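Local coordinates for TarM (Staphylococcus aureus subsp. aureus 21178, PDB 4X7R), which is a glycosyltransferase-family protein of the GT-B clan, built around two parallel-sheet domains and holding uridine-5'-diphosphate in this structure, at residues K331-D334 against L335-E338; D451-L454 against Q455-N459. The protein carries 1 engineered substitution. All coordinates share one frame; numbering follows the deposited sequence.

Contact 1. Residues K331-D334 against L335-E338; sequences KRID and LLIE. With UDP (uridine-5'-diphosphate), chain E.
Arg332 folds over Leu335 at the start of helix 333-346, the helix of the beta-alpha-beta unit that runs from strand 320-324 to strand 351-355. Lys331, the residue before Arg332, reaches the other way, toward uridine-5'-diphosphate. Bent once near its root and extended beyond, its long chain brings NZ to 3.1 Å from O3A, the oxygen bridging the two phosphorus atoms, and 3.0 Å from O3B of the outer phosphate. Glu403 forms a salt bridge with the same NZ. Arg332 occupies the N-cap with positive phi (45°), and its carbonyl turns to the first helical turn: Leu335 N donates to Arg332 O at 3.0 Å from above the carbonyl plane, and Leu336 N adds a weak bond. Thr399 OG1 also bonds this oxygen. Two bends along the arginine chain fold the guanidinium back over the turn, where Leu335 CD1 lies 3.7 Å above the centre of one face and Leu335 CG is 3.5 Å from Arg332 NH2. Ile333 sets CG2 beside Leu336 CD2, and both branched chains press toward His323 and Ile354 of the sheet, a place that suits aliphatic residues. At Asp334, CG sits between the backbone N and the carbonyl carbon (chi1 59°), which turns the carboxylate into a side-on, two-nitrogen salt bridge. Arg332 NE bonds the syn lone pair of Asp334 OD1 at 2.8 Å, in the guanidinium plane; Arg332 NH2 meets Asp334 OD2 at 2.9 Å on its syn side, 19° out of the carboxylate plane. Glu338 holds OE2 4.4 Å from Asp334 OD2. Paired edge-on and covered by leucine, the guanidinium is fixed in rotation; its charge probably eases the closeness of the two acids, while the lysine charge is probably shared between the diphosphate and Glu403.

Contact 2. Residues D451-L454 against Q455-N459; sequences DKIL and QLVNN
Leu454 and Asn458 meet where helix 446-457 ends, at the C-terminal turn of a helix packed on the six-stranded parallel sheet of one of the two Rossmann-like domains of the GT-B fold. The main chain keeps its regular i to i+4 pattern: Leu456 N donates to Lys452 O at 3.1 Å, and Val457 N to Ile453 O at 2.7 Å. At the last turn Leu454 O accepts twice from one residue, from Asn458 N at 3.2 Å and from Asn458 ND2 at 3.0 Å, the two donors arriving from opposite faces of the carbonyl plane. The side-chain bond is fairly straight (161°) and leaves almost within the amide plane. Asparagine suits this place because its amide is short: with CG beside the backbone N and anti to the carbonyl carbon (chi1 -72°), it folds back to the oxygen that its own N also binds. Lys319 holds OD1 while Asp347 takes a further bond from ND2, fixing the rotation of the amide.

Apolar contacts fill the inner side. Ile453 CG2 approaches Val457 CG1 at 4.4 Å, two branched aliphatic chains suited to their burial against Leu395 of strand 395-398, whereas Leu454 lies at the margin, against Val343 and the Lys346 chain of helix 333-346.

On the more polar side, Lys452 and Gln455 run alongside each other, pointing the same way. Both have methylene chains long enough to lie together while their polar ends stay toward the surface. Their touch is one of methylene against amide rather than a polar bond, with Lys452 CD 3.7 Å from Gln455 NE2.

How the contacts relate
Helix 333-346 connects the two contacts. Contact 1 covers its N-cap and opening turns, beside the diphosphate of uridine-5'-diphosphate, whereas contact 2 packs on the middle and end of the helix, at Val339, Val343 and Lys346, and bonds Asp347 just beyond. Their centres lie about 18 Å apart and their nearest atoms about 6 Å, so they do not touch directly. Both belong to the same parallel-sheet domain: Ile333, Leu336 and Ile337 of contact 1 lie against strand 351-355, the first two also against strand 320-324, and contact 2 lies against strands 395-398 and 438-441. Contact 1 supplies Lys331 to the nucleotide pocket; contact 2 sits farther out, its centre about 34 Å from the chain's centre against 22 Å.

Contact 1. Residues K331-D334 against L335-E338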
ATOM      1  N   LYS A 331      -5.239   7.496  11.806  1.00 46.68           N
ATOM      2  CA  LYS A 331      -6.208   6.576  12.403  1.00 46.03           C
ATOM      3  C   LYS A 331      -6.465   6.906  13.864  1.00 51.89           C
ATOM      4  O   LYS A 331      -7.473   6.462  14.424  1.00 52.36           O
ATOM      5  CB  LYS A 331      -5.768   5.111  12.216  1.00 47.81           C
ATOM      6  CG  LYS A 331      -5.539   4.700  10.755  1.00 51.30           C
ATOM      7  CD  LYS A 331      -6.820   4.620   9.922  1.00 48.12           C
ATOM      8  CE  LYS A 331      -6.460   4.443   8.472  1.00 53.34           C
ATOM      9  NZ  LYS A 331      -7.664   4.427   7.600  1.00 46.72           N
ATOM     10  N   ARG A 332      -5.580   7.733  14.474  1.00 49.82           N
ATOM     11  CA  ARG A 332      -5.676   8.197  15.866  1.00 50.87           C
ATOM     12  C   ARG A 332      -6.016   7.081  16.847  1.00 56.45           C
ATOM     13  O   ARG A 332      -6.977   7.191  17.611  1.00 56.84           O
ATOM     14  CB  ARG A 332      -6.632   9.407  16.013  1.00 50.10           C
ATOM     15  CG  ARG A 332      -6.131  10.696  15.360  1.00 58.71           C
ATOM     16  CD  ARG A 332      -4.780  11.217  15.869  1.00 68.32           C
ATOM     17  NE  ARG A 332      -4.758  11.464  17.316  1.00 64.83           N
ATOM     18  CZ  ARG A 332      -5.134  12.600  17.887  1.00 74.19           C
ATOM     19  NH1 ARG A 332      -5.592  13.602  17.149  1.00 60.63           N
ATOM     20  NH2 ARG A 332      -5.068  12.740  19.204  1.00 64.90           N
ATOM     21  N   ILE A 333      -5.228   5.987  16.798  1.00 54.30           N
ATOM     22  CA  ILE A 333      -5.383   4.826  17.682  1.00 56.05           C
ATOM     23  C   ILE A 333      -5.087   5.255  19.134  1.00 63.51           C
ATOM     24  O   ILE A 333      -5.617   4.650  20.065  1.00 65.09           O
ATOM     25  CB  ILE A 333      -4.589   3.588  17.162  1.00 58.84           C
ATOM     26  CG1 ILE A 333      -5.043   3.243  15.718  1.00 56.55           C
ATOM     27  CG2 ILE A 333      -4.784   2.363  18.076  1.00 61.96           C
ATOM     28  CD1 ILE A 333      -4.050   2.576  14.846  1.00 54.77           C
ATOM     29  N   ASP A 334      -4.344   6.379  19.310  1.00 61.42           N
ATOM     30  CA  ASP A 334      -4.067   6.989  20.621  1.00 63.30           C
ATOM     31  C   ASP A 334      -5.382   7.440  21.237  1.00 68.11           C
ATOM     32  O   ASP A 334      -5.573   7.240  22.430  1.00 69.13           O
ATOM     33  CB  ASP A 334      -3.063   8.156  20.512  1.00 64.97           C
ATOM     34  CG  ASP A 334      -3.487   9.311  19.615  1.00 68.14           C
ATOM     35  OD1 ASP A 334      -3.629   9.091  18.389  1.00 66.60           O
ATOM     36  OD2 ASP A 334      -3.606  10.445  20.126  1.00 67.89           O
ATOM     37  N   LEU A 335      -6.324   7.965  20.401  1.00 64.22           N
ATOM     38  CA  LEU A 335      -7.662   8.376  20.844  1.00 64.48           C
ATOM     39  C   LEU A 335      -8.516   7.154  21.166  1.00 68.87           C
ATOM     40  O   LEU A 335      -9.316   7.202  22.095  1.00 70.29           O
ATOM     41  CB  LEU A 335      -8.368   9.306  19.839  1.00 63.18           C
ATOM     42  CG  LEU A 335      -7.896  10.772  19.806  1.00 67.95           C
ATOM     43  CD1 LEU A 335      -8.632  11.561  18.730  1.00 66.17           C
ATOM     44  CD2 LEU A 335      -8.111  11.466  21.144  1.00 71.52           C
ATOM     45  N   LEU A 336      -8.291   6.045  20.443  1.00 64.63           N
ATOM     46  CA  LEU A 336      -8.958   4.766  20.682  1.00 64.12           C
ATOM     47  C   LEU A 336      -8.510   4.192  22.044  1.00 68.51           C
ATOM     48  O   LEU A 336      -9.362   3.700  22.789  1.00 68.67           O
ATOM     49  CB  LEU A 336      -8.701   3.772  19.526  1.00 62.21           C
ATOM     50  CG  LEU A 336      -9.190   2.326  19.715  1.00 66.72           C
ATOM     51  CD1 LEU A 336     -10.684   2.266  20.011  1.00 66.43           C
ATOM     52  CD2 LEU A 336      -8.833   1.470  18.529  1.00 66.33           C
ATOM     53  N   ILE A 337      -7.192   4.285  22.374  1.00 65.02           N
ATOM     54  CA  ILE A 337      -6.659   3.846  23.676  1.00 66.89           C
ATOM     55  C   ILE A 337      -7.271   4.701  24.796  1.00 73.54           C
ATOM     56  O   ILE A 337      -7.680   4.147  25.818  1.00 74.96           O
ATOM     57  CB  ILE A 337      -5.104   3.795  23.735  1.00 69.69           C
ATOM     58  CG1 ILE A 337      -4.493   2.911  22.622  1.00 68.01           C
ATOM     59  CG2 ILE A 337      -4.590   3.375  25.126  1.00 73.30           C
ATOM     60  CD1 ILE A 337      -5.031   1.486  22.485  1.00 70.34           C
ATOM     61  N   GLU A 338      -7.389   6.033  24.571  1.00 70.39           N
ATOM     62  CA  GLU A 338      -8.017   6.967  25.519  1.00 72.09           C
ATOM     63  C   GLU A 338      -9.490   6.625  25.711  1.00 76.99           C
ATOM     64  O   GLU A 338      -9.989   6.717  26.832  1.00 79.19           O
ATOM     65  CB  GLU A 338      -7.858   8.425  25.065  1.00 72.90           C
ATOM     66  CG  GLU A 338      -6.474   8.996  25.339  1.00 85.12           C
ATOM     67  CD  GLU A 338      -6.196  10.378  24.774  1.00102.09           C
ATOM     68  OE1 GLU A 338      -7.060  11.276  24.915  1.00 85.22           O
ATOM     69  OE2 GLU A 338      -5.092  10.570  24.215  1.00 99.21           O
TER
HETATM   70  N1  UDP E 501      -6.482  -4.610   6.402  1.00 50.66           N
HETATM   71  C2  UDP E 501      -6.321  -5.979   6.510  1.00 49.51           C
HETATM   72  N3  UDP E 501      -5.683  -6.402   7.652  1.00 50.42           N
HETATM   73  C4  UDP E 501      -5.179  -5.615   8.664  1.00 52.45           C
HETATM   74  C5  UDP E 501      -5.336  -4.198   8.462  1.00 49.12           C
HETATM   75  C6  UDP E 501      -5.970  -3.747   7.362  1.00 48.91           C
HETATM   76  O2  UDP E 501      -6.713  -6.767   5.660  1.00 48.76           O
HETATM   77  O4  UDP E 501      -4.664  -6.157   9.660  1.00 54.49           O
HETATM   78  C1' UDP E 501      -7.334  -4.127   5.285  1.00 50.35           C
HETATM   79  C2' UDP E 501      -8.807  -3.962   5.652  1.00 51.43           C
HETATM   80  O2' UDP E 501      -9.507  -5.187   5.510  1.00 57.27           O
HETATM   81  C3' UDP E 501      -9.260  -2.926   4.621  1.00 50.74           C
HETATM   82  C4' UDP E 501      -8.015  -2.065   4.429  1.00 52.40           C
HETATM   83  O4' UDP E 501      -6.888  -2.851   4.882  1.00 52.57           O
HETATM   84  O3' UDP E 501      -9.765  -3.440   3.387  1.00 48.31           O
HETATM   85  C5' UDP E 501      -8.047  -0.741   5.148  1.00 54.21           C
HETATM   86  O5' UDP E 501      -8.954   0.108   4.410  1.00 55.71           O
HETATM   87  PA  UDP E 501      -9.415   1.582   4.846  1.00 51.80           P
HETATM   88  O1A UDP E 501     -10.077   2.234   3.694  1.00 45.51           O
HETATM   89  O2A UDP E 501     -10.375   1.461   6.040  1.00 50.78           O
HETATM   90  O3A UDP E 501      -8.144   2.385   5.273  1.00 50.17           O
HETATM   91  PB  UDP E 501      -6.732   2.658   4.561  1.00 53.58           P
HETATM   92  O1B UDP E 501      -6.933   2.810   3.075  1.00 52.11           O
HETATM   93  O2B UDP E 501      -5.767   1.498   4.829  1.00 48.81           O
HETATM   94  O3B UDP E 501      -6.158   3.954   5.098  1.00 57.57           O

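Contact 2. Residues D451-L454 against Q455-N459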
ATOM      1  N   ASP A 451     -19.432   6.400  25.733  1.00 68.45           N
ATOM      2  CA  ASP A 451     -20.836   6.213  26.114  1.00 68.89           C
ATOM      3  C   ASP A 451     -21.596   5.340  25.115  1.00 70.68           C
ATOM      4  O   ASP A 451     -22.341   4.453  25.531  1.00 70.13           O
ATOM      5  CB  ASP A 451     -21.555   7.570  26.271  1.00 70.82           C
ATOM      6  CG  ASP A 451     -21.268   8.323  27.563  1.00 88.20           C
ATOM      7  OD1 ASP A 451     -20.772   7.689  28.532  1.00 90.88           O
ATOM      8  OD2 ASP A 451     -21.567   9.540  27.619  1.00 95.56           O
ATOM      9  N   LYS A 452     -21.397   5.582  23.803  1.00 65.61           N
ATOM     10  CA  LYS A 452     -22.080   4.831  22.743  1.00 64.14           C
ATOM     11  C   LYS A 452     -21.583   3.403  22.613  1.00 68.64           C
ATOM     12  O   LYS A 452     -22.386   2.510  22.342  1.00 69.57           O
ATOM     13  CB  LYS A 452     -22.084   5.583  21.398  1.00 63.77           C
ATOM     14  CG  LYS A 452     -22.806   6.939  21.464  1.00 63.96           C
ATOM     15  CD  LYS A 452     -24.319   6.863  21.631  1.00 67.07           C
ATOM     16  CE  LYS A 452     -24.919   8.196  22.025  1.00 70.75           C
ATOM     17  NZ  LYS A 452     -24.850   9.198  20.929  1.00 79.91           N
ATOM     18  N   ILE A 453     -20.278   3.178  22.854  1.00 64.19           N
ATOM     19  CA  ILE A 453     -19.670   1.848  22.846  1.00 64.07           C
ATOM     20  C   ILE A 453     -20.297   1.046  23.996  1.00 71.06           C
ATOM     21  O   ILE A 453     -20.743  -0.081  23.769  1.00 70.54           O
ATOM     22  CB  ILE A 453     -18.117   1.929  22.922  1.00 66.77           C
ATOM     23  CG1 ILE A 453     -17.529   2.359  21.556  1.00 64.52           C
ATOM     24  CG2 ILE A 453     -17.492   0.596  23.404  1.00 69.21           C
ATOM     25  CD1 ILE A 453     -16.157   3.027  21.629  1.00 64.17           C
ATOM     26  N   LEU A 454     -20.396   1.669  25.203  1.00 69.66           N
ATOM     27  CA  LEU A 454     -20.971   1.064  26.404  1.00 71.60           C
ATOM     28  C   LEU A 454     -22.432   0.669  26.217  1.00 76.43           C
ATOM     29  O   LEU A 454     -22.784  -0.459  26.548  1.00 78.05           O
ATOM     30  CB  LEU A 454     -20.778   1.961  27.633  1.00 73.30           C
ATOM     31  CG  LEU A 454     -19.376   1.970  28.228  1.00 78.79           C
ATOM     32  CD1 LEU A 454     -19.130   3.238  29.010  1.00 79.97           C
ATOM     33  CD2 LEU A 454     -19.129   0.744  29.084  1.00 83.01           C
ATOM     34  N   GLN A 455     -23.268   1.563  25.644  1.00 72.06           N
ATOM     35  CA  GLN A 455     -24.677   1.284  25.331  1.00 71.85           C
ATOM     36  C   GLN A 455     -24.742   0.059  24.401  1.00 74.83           C
ATOM     37  O   GLN A 455     -25.446  -0.901  24.695  1.00 76.07           O
ATOM     38  CB  GLN A 455     -25.342   2.480  24.611  1.00 71.62           C
ATOM     39  CG  GLN A 455     -25.619   3.713  25.466  1.00 92.23           C
ATOM     40  CD  GLN A 455     -26.128   4.883  24.643  1.00114.51           C
ATOM     41  OE1 GLN A 455     -26.959   4.737  23.732  1.00108.62           O
ATOM     42  NE2 GLN A 455     -25.660   6.082  24.966  1.00108.67           N
ATOM     43  N   LEU A 456     -23.952   0.081  23.320  1.00 69.78           N
ATOM     44  CA  LEU A 456     -23.905  -0.969  22.308  1.00 68.49           C
ATOM     45  C   LEU A 456     -23.378  -2.335  22.798  1.00 73.84           C
ATOM     46  O   LEU A 456     -24.048  -3.339  22.541  1.00 72.95           O
ATOM     47  CB  LEU A 456     -23.196  -0.454  21.042  1.00 66.09           C
ATOM     48  CG  LEU A 456     -23.848  -0.695  19.664  1.00 68.21           C
ATOM     49  CD1 LEU A 456     -25.344  -0.507  19.681  1.00 67.40           C
ATOM     50  CD2 LEU A 456     -23.249   0.227  18.610  1.00 67.77           C
ATOM     51  N   VAL A 457     -22.227  -2.380  23.533  1.00 72.08           N
ATOM     52  CA  VAL A 457     -21.662  -3.642  24.066  1.00 73.73           C
ATOM     53  C   VAL A 457     -22.573  -4.324  25.085  1.00 80.24           C
ATOM     54  O   VAL A 457     -22.484  -5.543  25.245  1.00 81.81           O
ATOM     55  CB  VAL A 457     -20.210  -3.579  24.630  1.00 78.22           C
ATOM     56  CG1 VAL A 457     -19.170  -3.427  23.542  1.00 76.25           C
ATOM     57  CG2 VAL A 457     -20.047  -2.532  25.730  1.00 79.05           C
ATOM     58  N   ASN A 458     -23.394  -3.536  25.807  1.00 77.10           N
ATOM     59  CA  ASN A 458     -24.296  -4.010  26.864  1.00 78.82           C
ATOM     60  C   ASN A 458     -25.761  -4.175  26.433  1.00 83.47           C
ATOM     61  O   ASN A 458     -26.633  -4.340  27.284  1.00 85.27           O
ATOM     62  CB  ASN A 458     -24.177  -3.114  28.097  1.00 78.25           C
ATOM     63  CG  ASN A 458     -22.879  -3.301  28.832  1.00100.24           C
ATOM     64  OD1 ASN A 458     -22.671  -4.292  29.535  1.00 92.63           O
ATOM     65  ND2 ASN A 458     -21.972  -2.358  28.680  1.00 93.65           N
ATOM     66  N   ASN A 459     -26.026  -4.161  25.119  1.00 78.50           N
ATOM     67  CA  ASN A 459     -27.370  -4.330  24.567  1.00 77.85           C
ATOM     68  C   ASN A 459     -27.286  -5.230  23.327  1.00 82.49           C
ATOM     69  O   ASN A 459     -26.939  -4.763  22.235  1.00 80.91           O
ATOM     70  CB  ASN A 459     -28.004  -2.968  24.264  1.00 74.63           C
ATOM     71  CG  ASN A 459     -29.491  -2.992  24.062  1.00 86.58           C
ATOM     72  OD1 ASN A 459     -30.050  -3.895  23.436  1.00 79.67           O
ATOM     73  ND2 ASN A 459     -30.158  -1.953  24.530  1.00 78.25           N
TER